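Local coordinates for protein B- and T-lymphocyte attenuator (Mus musculus, PDB 1XAU) that serves as an inhibitory lymphocyte receptor that negatively regulates antigen-receptor signalling through the phosphatases SHP-1 and SHP-2 and interacts with the herpesvirus entry mediator TNFRSF14, at residues Cys12-Asn17 with Thr98-Gln103; Cys36-Cys41 with Pro45-Cys50; Trp49-Gly54 with Val58-Gly63; Phe32-Pro37 with Val110-Arg115. All blocks are in the same frame, centred on the assembly; numbering follows the deposited sequence.

All four contacts lie in the extracellular immunoglobulin domain. Contacts 1, 2 and 4 join its two sheets, while contact 3 pairs neighbouring strands within one of them. Contacts 1 and 2 have centres about 8 Å apart and are tied by the C12-C41 disulfide and by a probable hydrogen bond of T98 OG1 to N46 O (2.7 Å). Contacts 2 and 3 share W49 and C50. That tryptophan also reaches contact 4, where its CZ3 is 3.7 Å from CD1 of I34. Contacts 1 and 4 have centres about 22 Å apart, yet N17 N lies 2.9 Å from P37 O, a probable hydrogen bond. The F32 side chain of contact 4 is about 6 Å from a bound cadmium ion.

Contact 1 of 4, residues Cys12-Asn17 with Thr98-Gln103; sequences CEVQLN and TNFNSQ
V14 faces F100 and L16 faces T98 across two backbones that run in opposite directions, the CA atoms of V14 and F100 being 8.4 Å apart. This is the space between the two sheets of an immunoglobulin beta sandwich: strand 15-16 lies at the edge of one sheet, next to strand 32-39, and strand 98-100 belongs to the other. The meeting is made by apolar groups. V14 CG2 comes obliquely to the phenyl ring, 3.7 Å from CD2 of F100 and equally near CE2, and the two side chains cross at about a right angle. F100 places its ring there because CG is anti to the backbone N (chi1 -174°), which carries the ring out from the strand toward V14. Loop residue P45 touches the same phenylalanine, while loop residue Y40 and strand residue I105 touch V14. Just past F100 the chain reverses in a type II' turn from F100 to Q103, beside which F100 N donates to Q103 O (3.1 Å), with N101 at positive phi (77°). Deeper in, T98 is buried, and its hydroxyl is satisfied by N46 O. T98 CG2 is 4.4 Å from L16 CD1. That branch of L16 extends anti to CA and stops 4.1 Å from the backbone N of T98.

Contact 2 of 4, residues Cys36-Cys41 with Pro45-Cys50; sequences CPVKYC and PNVTWC
The buried heart of the immunoglobulin sandwich is crossed here, between strand 36-39 of one sheet and strand 47-50 of the other. C36, V38 and Y40 meet W49, V47 and P45; the strand axes approach to 10.2 Å and run broadly antiparallel, at 149°. W49 brings the far end of its indole to C36: CH2 is 3.7 Å from the C36 CB, and CZ2 is just as near, so CB lies against the CZ2-CH2 bond in an oblique approach. The sulfur takes part too, with C36 SG lying 5.4 Å from the centroid of the six-membered ring and 27° off its normal, a Cys sulfur-aromatic contact. SG is placed anti to the backbone N (chi1 165°), which directs it inward, where C96 of the other sheet completes the disulfide. CG1 of V47 comes to 4.3 Å from C36 SG. Farther along, CG1 of V38 meets CG of P45 at 3.8 Å, the two side chains sliding past each other in opposite directions. CD of P45 then lies 3.7 Å from CB of Y40, close to where the phenol ring begins. The F79 and W49 rings meet with planes nearly parallel. An intersheet disulfide packed beside a tryptophan on the following strand is the classic core of the immunoglobulin fold.

Contact 3 of 4, residues Trp49-Gly54 with Val58-Gly63; sequences WCKHNG and VPLEVG
L60 spreads its branches along one face of the opposing strand: CD2 lies 4.0 Å from CB of W49 and CD1 lies 4.1 Å from CB of K51. With CG anti to the backbone N (chi1 179°), the leucine fork is carried toward that strand, beside Y94 and L81. V58 meets its partners differently. CG2 sits between the backbone N and the carbonyl carbon and touches K51 O at 3.6 Å, while CG1 reaches the amide nitrogen ND2 of N53, the two side chains crossing at about a right angle. The asparagine's other end is committed to the turn: OD1 of N53 accepts from T55 N, an Asx turn, and also from I56 N; together these probably hold the amide's rotation. K51 points to the same face as V58, but its extended chain leads away from segment 58-63, and its NZ makes a weak hydrogen bond with N91 O.

The backbones hold all this in register. K51 and V58 form a hydrogen-bonded antiparallel pair: K51 N reaches V58 O at 2.8 Å, and V58 N returns to K51 O at 3.1 Å. C50 and P59 form the adjoining non-hydrogen-bonded pair, a place that suits a proline without an N-H. Beyond it W49 O is gripped twice, by L60 N at 3.0 Å and by a water that also donates to L60 O at 2.8 Å. Such alternating pairs joined by a short turn are typical of a beta hairpin, here forming the edge of one sheet of the immunoglobulin sandwich.

Contact 4 of 4, residues Phe32-Pro37 with Val110-Arg115; sequences FKIECP and VTIHVR
N91 OD1 accepts from both V114 N and H113 ND1 at the end of strand 110-114, the strand whose V110 and I112 meet F32 and I34 between the sheets. That strand and strand 32-37 lie in opposite sheets of the immunoglobulin sandwich and run almost exactly antiparallel, at 175°, with axes 9.3 Å apart. I112 is the hub. Its CD1 is wedged between two side chains, 3.6 Å from CG2 of I34 and 3.8 Å from CE2 of F32. The phenylalanine receives it at the ring edge, near the ring plane, and CG2 of I112 touches CE2 as well, at 4.0 Å. Ring and isoleucine come from opposite directions, each reaching in from its own sheet.

I34 uses its two branches on different partners. CG2 goes to I112, while CG1, which lies between the backbone N and the carbonyl carbon (chi1 56°), runs extended to CD1, and that methyl comes to 3.9 Å from CG1 of V110. Y94 lies alongside, touching I34, V110 and I112, and I86 packs on F32 and I112. R115, at the strand's end, makes a cation-pi contact with W27. Since the facing atoms are methyls, methylenes and one ring edge, the attachment between the sheets here probably rests on close fit and the exclusion of water, and the backbone bonds of F32 with F83, I34 with L81 and V110 with Y94 stay within their own sheets.

Contact 1 of 4, residues Cys12-Asn17 with Thr98-Gln103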
# COMPACT_ATOMS: atom_id res chain seq x y z
N CYS A 12 14.29 -12.60 12.94
CA CYS A 12 13.00 -11.88 12.59
C CYS A 12 13.27 -10.35 12.61
O CYS A 12 13.93 -9.84 13.52
CB CYS A 12 11.90 -12.27 13.62
SG CYS A 12 10.21 -11.65 13.27
N GLU A 13 12.80 -9.63 11.59
CA GLU A 13 12.99 -8.16 11.52
C GLU A 13 11.67 -7.70 10.88
O GLU A 13 11.09 -8.47 10.11
CB GLU A 13 14.21 -7.78 10.63
CG GLU A 13 14.32 -8.56 9.30
CD GLU A 13 15.37 -7.98 8.31
OE1 GLU A 13 15.43 -6.73 8.13
OE2 GLU A 13 16.11 -8.77 7.68
N VAL A 14 11.19 -6.50 11.20
CA VAL A 14 9.90 -6.04 10.60
C VAL A 14 10.20 -5.63 9.17
O VAL A 14 11.15 -4.88 8.93
CB VAL A 14 9.31 -4.82 11.37
CG1 VAL A 14 8.16 -4.19 10.59
CG2 VAL A 14 8.79 -5.28 12.80
N GLN A 15 9.44 -6.16 8.22
CA GLN A 15 9.72 -5.81 6.84
C GLN A 15 8.42 -5.53 6.10
O GLN A 15 7.42 -6.17 6.39
CB GLN A 15 10.33 -6.99 6.10
CG GLN A 15 11.51 -7.58 6.70
CD GLN A 15 12.16 -8.58 5.76
OE1 GLN A 15 11.59 -9.66 5.44
NE2 GLN A 15 13.35 -8.21 5.27
N LEU A 16 8.48 -4.66 5.09
CA LEU A 16 7.30 -4.37 4.23
C LEU A 16 7.76 -4.95 2.88
O LEU A 16 8.79 -4.54 2.31
CB LEU A 16 7.09 -2.85 4.17
CG LEU A 16 6.84 -2.21 5.51
CD1 LEU A 16 6.55 -0.70 5.30
CD2 LEU A 16 5.64 -2.86 6.22
N ASN A 17 7.01 -5.95 2.42
CA ASN A 17 7.42 -6.75 1.30
C ASN A 17 6.72 -6.67 -0.05
O ASN A 17 6.45 -7.68 -0.68
CB ASN A 17 7.52 -8.21 1.79
CG ASN A 17 8.70 -8.43 2.78
OD1 ASN A 17 9.66 -7.68 2.77
ND2 ASN A 17 8.62 -9.49 3.60
N THR A 98 6.20 2.49 7.83
CA THR A 98 5.77 2.43 9.19
C THR A 98 6.92 3.00 10.03
O THR A 98 8.06 2.90 9.64
CB THR A 98 5.44 0.96 9.63
OG1 THR A 98 5.01 0.98 11.01
CG2 THR A 98 6.66 0.08 9.58
N ASN A 99 6.57 3.64 11.14
CA ASN A 99 7.54 4.19 12.10
C ASN A 99 7.27 3.13 13.17
O ASN A 99 6.17 3.09 13.77
CB ASN A 99 7.11 5.58 12.62
CG ASN A 99 6.96 6.59 11.52
OD1 ASN A 99 7.60 6.46 10.44
ND2 ASN A 99 6.14 7.64 11.75
N PHE A 100 8.20 2.22 13.36
CA PHE A 100 7.94 1.18 14.34
C PHE A 100 9.18 1.01 15.17
O PHE A 100 10.25 0.71 14.62
CB PHE A 100 7.61 -0.14 13.66
CG PHE A 100 7.18 -1.22 14.62
CD1 PHE A 100 5.94 -1.15 15.26
CD2 PHE A 100 8.00 -2.33 14.87
CE1 PHE A 100 5.50 -2.16 16.13
CE2 PHE A 100 7.58 -3.34 15.73
CZ PHE A 100 6.32 -3.25 16.36
N ASN A 101 9.06 1.16 16.49
CA ASN A 101 10.27 1.08 17.31
C ASN A 101 10.89 2.47 17.05
O ASN A 101 10.17 3.49 17.07
CB ASN A 101 11.17 -0.06 16.80
CG ASN A 101 12.55 -0.08 17.45
OD1 ASN A 101 12.77 0.53 18.51
ND2 ASN A 101 13.49 -0.83 16.83
N SER A 102 12.19 2.54 16.77
CA SER A 102 12.79 3.85 16.55
C SER A 102 13.12 4.27 15.12
O SER A 102 13.73 5.32 14.90
CB SER A 102 14.04 3.95 17.42
OG SER A 102 13.64 3.92 18.79
N GLN A 103 12.70 3.48 14.13
CA GLN A 103 13.03 3.87 12.77
C GLN A 103 11.89 3.79 11.82
O GLN A 103 10.83 3.27 12.14
CB GLN A 103 14.18 3.05 12.18
CG GLN A 103 14.01 1.61 12.42
CD GLN A 103 13.75 1.38 13.90
OE1 GLN A 103 14.65 1.59 14.75
NE2 GLN A 103 12.51 0.98 14.24

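Contact 2 of 4, residues Cys36-Cys41 with Pro45-Cys50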
# COMPACT_ATOMS: atom_id res chain seq x y z
N CYS A 36 0.25 -4.80 0.68
CA CYS A 36 1.59 -4.63 1.28
C CYS A 36 1.81 -5.76 2.27
O CYS A 36 1.32 -5.69 3.38
CB CYS A 36 1.60 -3.26 1.95
SG CYS A 36 2.91 -2.83 3.13
N PRO A 37 2.48 -6.84 1.86
CA PRO A 37 2.72 -7.97 2.81
C PRO A 37 3.61 -7.42 3.97
O PRO A 37 4.55 -6.65 3.73
CB PRO A 37 3.49 -8.96 1.96
CG PRO A 37 3.04 -8.74 0.62
CD PRO A 37 3.00 -7.20 0.52
N VAL A 38 3.33 -7.79 5.20
CA VAL A 38 4.09 -7.29 6.34
C VAL A 38 4.60 -8.41 7.21
O VAL A 38 3.77 -9.23 7.73
CB VAL A 38 3.22 -6.36 7.26
CG1 VAL A 38 4.05 -5.72 8.37
CG2 VAL A 38 2.55 -5.23 6.36
N LYS A 39 5.92 -8.50 7.35
CA LYS A 39 6.52 -9.51 8.23
C LYS A 39 6.81 -8.80 9.58
O LYS A 39 7.44 -7.76 9.62
CB LYS A 39 7.85 -10.03 7.67
CG LYS A 39 8.51 -11.10 8.58
CD LYS A 39 9.91 -11.48 8.02
CE LYS A 39 10.52 -12.69 8.73
NZ LYS A 39 10.57 -12.55 10.23
N TYR A 40 6.32 -9.31 10.70
CA TYR A 40 6.64 -8.64 11.96
C TYR A 40 6.85 -9.74 12.98
O TYR A 40 6.54 -10.90 12.68
CB TYR A 40 5.56 -7.62 12.37
CG TYR A 40 4.20 -8.19 12.58
CD1 TYR A 40 3.80 -8.64 13.85
CD2 TYR A 40 3.29 -8.22 11.55
CE1 TYR A 40 2.47 -9.12 14.05
CE2 TYR A 40 2.01 -8.66 11.72
CZ TYR A 40 1.60 -9.11 12.98
OH TYR A 40 0.28 -9.50 13.09
N CYS A 41 7.40 -9.36 14.13
CA CYS A 41 7.80 -10.32 15.13
C CYS A 41 6.87 -10.52 16.29
O CYS A 41 6.57 -11.65 16.61
CB CYS A 41 9.22 -9.97 15.60
SG CYS A 41 10.27 -9.77 14.09
N PRO A 45 2.75 -3.67 13.26
CA PRO A 45 3.06 -2.23 13.17
C PRO A 45 1.87 -1.39 12.62
O PRO A 45 1.00 -1.97 12.04
CB PRO A 45 4.26 -2.19 12.19
CG PRO A 45 4.13 -3.42 11.44
CD PRO A 45 3.64 -4.48 12.42
N ASN A 46 1.85 -0.07 12.83
CA ASN A 46 0.77 0.79 12.29
C ASN A 46 1.42 1.15 10.94
O ASN A 46 2.40 1.86 10.88
CB ASN A 46 0.62 2.09 13.10
CG ASN A 46 -0.49 3.01 12.55
OD1 ASN A 46 -1.19 2.70 11.56
ND2 ASN A 46 -0.68 4.14 13.22
N VAL A 47 0.83 0.65 9.88
CA VAL A 47 1.40 0.90 8.57
C VAL A 47 0.56 1.92 7.83
O VAL A 47 -0.66 1.89 7.99
CB VAL A 47 1.36 -0.37 7.77
CG1 VAL A 47 1.97 -0.14 6.33
CG2 VAL A 47 2.20 -1.47 8.52
N THR A 48 1.18 2.77 7.03
CA THR A 48 0.40 3.75 6.28
C THR A 48 0.74 3.72 4.80
O THR A 48 1.79 3.27 4.44
CB THR A 48 0.57 5.16 6.85
OG1 THR A 48 1.89 5.57 6.73
CG2 THR A 48 0.32 5.17 8.38
N TRP A 49 -0.14 4.21 3.95
CA TRP A 49 0.16 4.19 2.51
C TRP A 49 0.62 5.58 2.14
O TRP A 49 0.15 6.59 2.71
CB TRP A 49 -1.11 3.87 1.71
CG TRP A 49 -1.43 2.39 1.77
CD1 TRP A 49 -2.29 1.73 2.65
CD2 TRP A 49 -0.86 1.40 0.95
NE1 TRP A 49 -2.28 0.37 2.37
CE2 TRP A 49 -1.41 0.14 1.34
CE3 TRP A 49 0.09 1.45 -0.10
CZ2 TRP A 49 -1.06 -1.05 0.70
CZ3 TRP A 49 0.44 0.28 -0.73
CH2 TRP A 49 -0.15 -0.99 -0.33
N CYS A 50 1.47 5.62 1.12
CA CYS A 50 2.00 6.87 0.60
C CYS A 50 1.83 6.84 -0.92
O CYS A 50 1.80 5.77 -1.51
CB CYS A 50 3.51 7.01 0.82
SG CYS A 50 4.04 6.91 2.54

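Contact 3 of 4, residues Trp49-Gly54 with Val58-Gly63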
# COMPACT_ATOMS: atom_id res chain seq x y z
N TRP A 49 -0.14 4.21 3.95
CA TRP A 49 0.16 4.19 2.51
C TRP A 49 0.62 5.58 2.14
O TRP A 49 0.15 6.59 2.71
CB TRP A 49 -1.11 3.87 1.71
CG TRP A 49 -1.43 2.39 1.77
CD1 TRP A 49 -2.29 1.73 2.65
CD2 TRP A 49 -0.86 1.40 0.95
NE1 TRP A 49 -2.28 0.37 2.37
CE2 TRP A 49 -1.41 0.14 1.34
CE3 TRP A 49 0.09 1.45 -0.10
CZ2 TRP A 49 -1.06 -1.05 0.70
CZ3 TRP A 49 0.44 0.28 -0.73
CH2 TRP A 49 -0.15 -0.99 -0.33
N CYS A 50 1.47 5.62 1.12
CA CYS A 50 2.00 6.87 0.60
C CYS A 50 1.83 6.84 -0.92
O CYS A 50 1.80 5.77 -1.51
CB CYS A 50 3.51 7.01 0.82
SG CYS A 50 4.04 6.91 2.54
N LYS A 51 1.73 8.02 -1.54
CA LYS A 51 1.60 8.06 -2.98
C LYS A 51 2.59 9.15 -3.44
O LYS A 51 2.67 10.20 -2.82
CB LYS A 51 0.20 8.45 -3.42
CG LYS A 51 0.05 8.51 -4.96
CD LYS A 51 -1.43 8.82 -5.39
CE LYS A 51 -1.56 8.88 -6.91
NZ LYS A 51 -2.95 9.27 -7.32
N HIS A 52 3.31 8.90 -4.51
CA HIS A 52 4.30 9.88 -4.99
C HIS A 52 3.60 11.01 -5.72
O HIS A 52 2.75 10.70 -6.59
CB HIS A 52 5.24 9.20 -5.94
CG HIS A 52 6.55 9.91 -6.12
ND1 HIS A 52 6.84 10.69 -7.24
CD2 HIS A 52 7.65 9.97 -5.32
CE1 HIS A 52 8.06 11.20 -7.11
NE2 HIS A 52 8.57 10.79 -5.95
N ASN A 53 3.92 12.26 -5.39
CA ASN A 53 3.19 13.36 -6.03
C ASN A 53 3.92 13.96 -7.20
O ASN A 53 3.60 15.09 -7.61
CB ASN A 53 2.86 14.46 -5.03
CG ASN A 53 4.09 15.19 -4.54
OD1 ASN A 53 5.21 14.91 -5.01
ND2 ASN A 53 3.91 16.10 -3.59
N GLY A 54 4.91 13.26 -7.70
CA GLY A 54 5.65 13.84 -8.81
C GLY A 54 7.04 14.26 -8.40
O GLY A 54 8.00 14.20 -9.23
N VAL A 58 4.17 11.31 -0.39
CA VAL A 58 3.35 11.95 0.64
C VAL A 58 2.32 10.97 1.15
O VAL A 58 1.91 10.06 0.43
CB VAL A 58 2.58 13.27 0.17
CG1 VAL A 58 3.55 14.27 -0.45
CG2 VAL A 58 1.58 12.96 -0.78
N PRO A 59 1.85 11.17 2.37
CA PRO A 59 0.85 10.29 2.96
C PRO A 59 -0.39 10.39 2.12
O PRO A 59 -0.79 11.51 1.65
CB PRO A 59 0.64 10.86 4.34
CG PRO A 59 1.93 11.57 4.63
CD PRO A 59 2.32 12.18 3.34
N LEU A 60 -0.99 9.23 1.93
CA LEU A 60 -2.19 9.10 1.12
C LEU A 60 -3.42 9.42 1.95
O LEU A 60 -3.60 8.88 3.04
CB LEU A 60 -2.29 7.67 0.57
CG LEU A 60 -3.52 7.40 -0.28
CD1 LEU A 60 -3.42 8.28 -1.55
CD2 LEU A 60 -3.60 5.91 -0.72
N GLU A 61 -4.24 10.29 1.43
CA GLU A 61 -5.50 10.64 2.13
C GLU A 61 -6.59 9.60 1.80
O GLU A 61 -6.80 9.31 0.60
CB GLU A 61 -5.94 12.02 1.67
CG GLU A 61 -7.20 12.54 2.38
CD GLU A 61 -7.50 13.99 1.82
OE1 GLU A 61 -7.47 14.13 0.57
OE2 GLU A 61 -7.75 14.91 2.62
N VAL A 62 -7.25 9.06 2.82
CA VAL A 62 -8.30 8.09 2.58
C VAL A 62 -9.64 8.79 2.70
O VAL A 62 -9.68 9.96 3.11
CB VAL A 62 -8.15 6.89 3.47
CG1 VAL A 62 -6.85 6.11 3.00
CG2 VAL A 62 -8.00 7.32 4.97
N GLY A 63 -10.74 8.12 2.34
CA GLY A 63 -12.04 8.81 2.39
C GLY A 63 -13.17 7.92 1.98
O GLY A 63 -13.01 6.71 2.14
O HOH W 1 -2.55 6.58 4.24

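Contact 4 of 4, residues Phe32-Pro37 with Val110-Arg115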
# COMPACT_ATOMS: atom_id res chain seq x y z
N PHE A 32 -10.78 -2.13 -6.79
CA PHE A 32 -9.40 -2.62 -7.06
C PHE A 32 -8.61 -2.52 -5.76
O PHE A 32 -8.95 -1.70 -4.90
CB PHE A 32 -8.73 -1.69 -8.08
CG PHE A 32 -7.30 -2.11 -8.51
CD1 PHE A 32 -7.14 -3.11 -9.48
CD2 PHE A 32 -6.18 -1.49 -7.99
CE1 PHE A 32 -5.82 -3.48 -9.94
CE2 PHE A 32 -4.85 -1.86 -8.45
CZ PHE A 32 -4.71 -2.85 -9.40
N LYS A 33 -7.60 -3.35 -5.57
CA LYS A 33 -6.83 -3.21 -4.36
C LYS A 33 -5.33 -3.42 -4.59
O LYS A 33 -4.94 -4.07 -5.60
CB LYS A 33 -7.26 -4.23 -3.31
CG LYS A 33 -7.14 -5.74 -3.73
CD LYS A 33 -7.59 -6.69 -2.58
CE LYS A 33 -7.62 -8.15 -3.18
NZ LYS A 33 -7.78 -9.35 -2.23
N ILE A 34 -4.50 -2.82 -3.73
CA ILE A 34 -3.07 -3.13 -3.76
C ILE A 34 -2.70 -3.60 -2.37
O ILE A 34 -3.37 -3.31 -1.37
CB ILE A 34 -2.20 -1.99 -4.22
CG1 ILE A 34 -2.42 -0.80 -3.37
CG2 ILE A 34 -2.51 -1.72 -5.73
CD1 ILE A 34 -1.56 0.44 -3.88
N GLU A 35 -1.65 -4.39 -2.32
CA GLU A 35 -1.32 -5.06 -1.08
C GLU A 35 0.09 -4.81 -0.63
O GLU A 35 1.00 -4.81 -1.45
CB GLU A 35 -1.43 -6.56 -1.35
CG GLU A 35 -2.84 -7.01 -1.74
CD GLU A 35 -2.95 -8.51 -1.87
OE1 GLU A 35 -1.92 -9.26 -1.88
OE2 GLU A 35 -4.10 -8.94 -1.95
N CYS A 36 0.25 -4.80 0.68
CA CYS A 36 1.59 -4.63 1.28
C CYS A 36 1.81 -5.76 2.27
O CYS A 36 1.32 -5.69 3.38
CB CYS A 36 1.60 -3.26 1.95
SG CYS A 36 2.91 -2.83 3.13
N PRO A 37 2.48 -6.84 1.86
CA PRO A 37 2.72 -7.97 2.81
C PRO A 37 3.61 -7.42 3.97
O PRO A 37 4.55 -6.65 3.73
CB PRO A 37 3.49 -8.96 1.96
CG PRO A 37 3.04 -8.74 0.62
CD PRO A 37 3.00 -7.20 0.52
N VAL A 110 4.61 0.22 -5.88
CA VAL A 110 3.76 -0.49 -6.86
C VAL A 110 3.20 0.62 -7.73
O VAL A 110 2.68 1.62 -7.22
CB VAL A 110 2.64 -1.39 -6.20
CG1 VAL A 110 1.96 -0.69 -5.09
CG2 VAL A 110 1.63 -1.85 -7.26
N THR A 111 3.29 0.46 -9.05
CA THR A 111 2.80 1.52 -9.95
C THR A 111 1.48 1.02 -10.50
O THR A 111 1.43 -0.13 -10.99
CB THR A 111 3.77 1.61 -11.15
OG1 THR A 111 5.01 2.09 -10.66
CG2 THR A 111 3.27 2.57 -12.22
N ILE A 112 0.43 1.84 -10.42
CA ILE A 112 -0.89 1.42 -10.95
C ILE A 112 -1.17 2.29 -12.16
O ILE A 112 -1.03 3.52 -12.10
CB ILE A 112 -2.01 1.70 -9.89
CG1 ILE A 112 -1.63 0.92 -8.62
CG2 ILE A 112 -3.43 1.32 -10.45
CD1 ILE A 112 -1.29 -0.55 -8.93
N HIS A 113 -1.61 1.69 -13.23
CA HIS A 113 -1.92 2.46 -14.40
C HIS A 113 -3.43 2.21 -14.58
O HIS A 113 -3.82 1.07 -14.67
CB HIS A 113 -1.16 1.92 -15.60
CG HIS A 113 -1.69 2.42 -16.91
ND1 HIS A 113 -1.85 3.75 -17.18
CD2 HIS A 113 -2.14 1.76 -17.99
CE1 HIS A 113 -2.39 3.91 -18.37
NE2 HIS A 113 -2.57 2.71 -18.89
N VAL A 114 -4.23 3.27 -14.63
CA VAL A 114 -5.70 3.11 -14.75
C VAL A 114 -6.14 3.48 -16.16
O VAL A 114 -5.83 4.58 -16.65
CB VAL A 114 -6.36 4.02 -13.74
CG1 VAL A 114 -7.92 3.79 -13.77
CG2 VAL A 114 -5.83 3.71 -12.29
N ARG A 115 -6.80 2.54 -16.80
CA ARG A 115 -7.31 2.68 -18.20
C ARG A 115 -8.80 3.06 -18.24
O ARG A 115 -9.57 2.63 -17.34
CB ARG A 115 -7.08 1.35 -18.91
CG ARG A 115 -5.68 0.75 -18.74
CD ARG A 115 -5.67 -0.80 -19.07
NE ARG A 115 -6.12 -1.60 -17.92
CZ ARG A 115 -5.92 -2.91 -17.79
NH1 ARG A 115 -5.26 -3.58 -18.74
NH2 ARG A 115 -6.37 -3.57 -16.69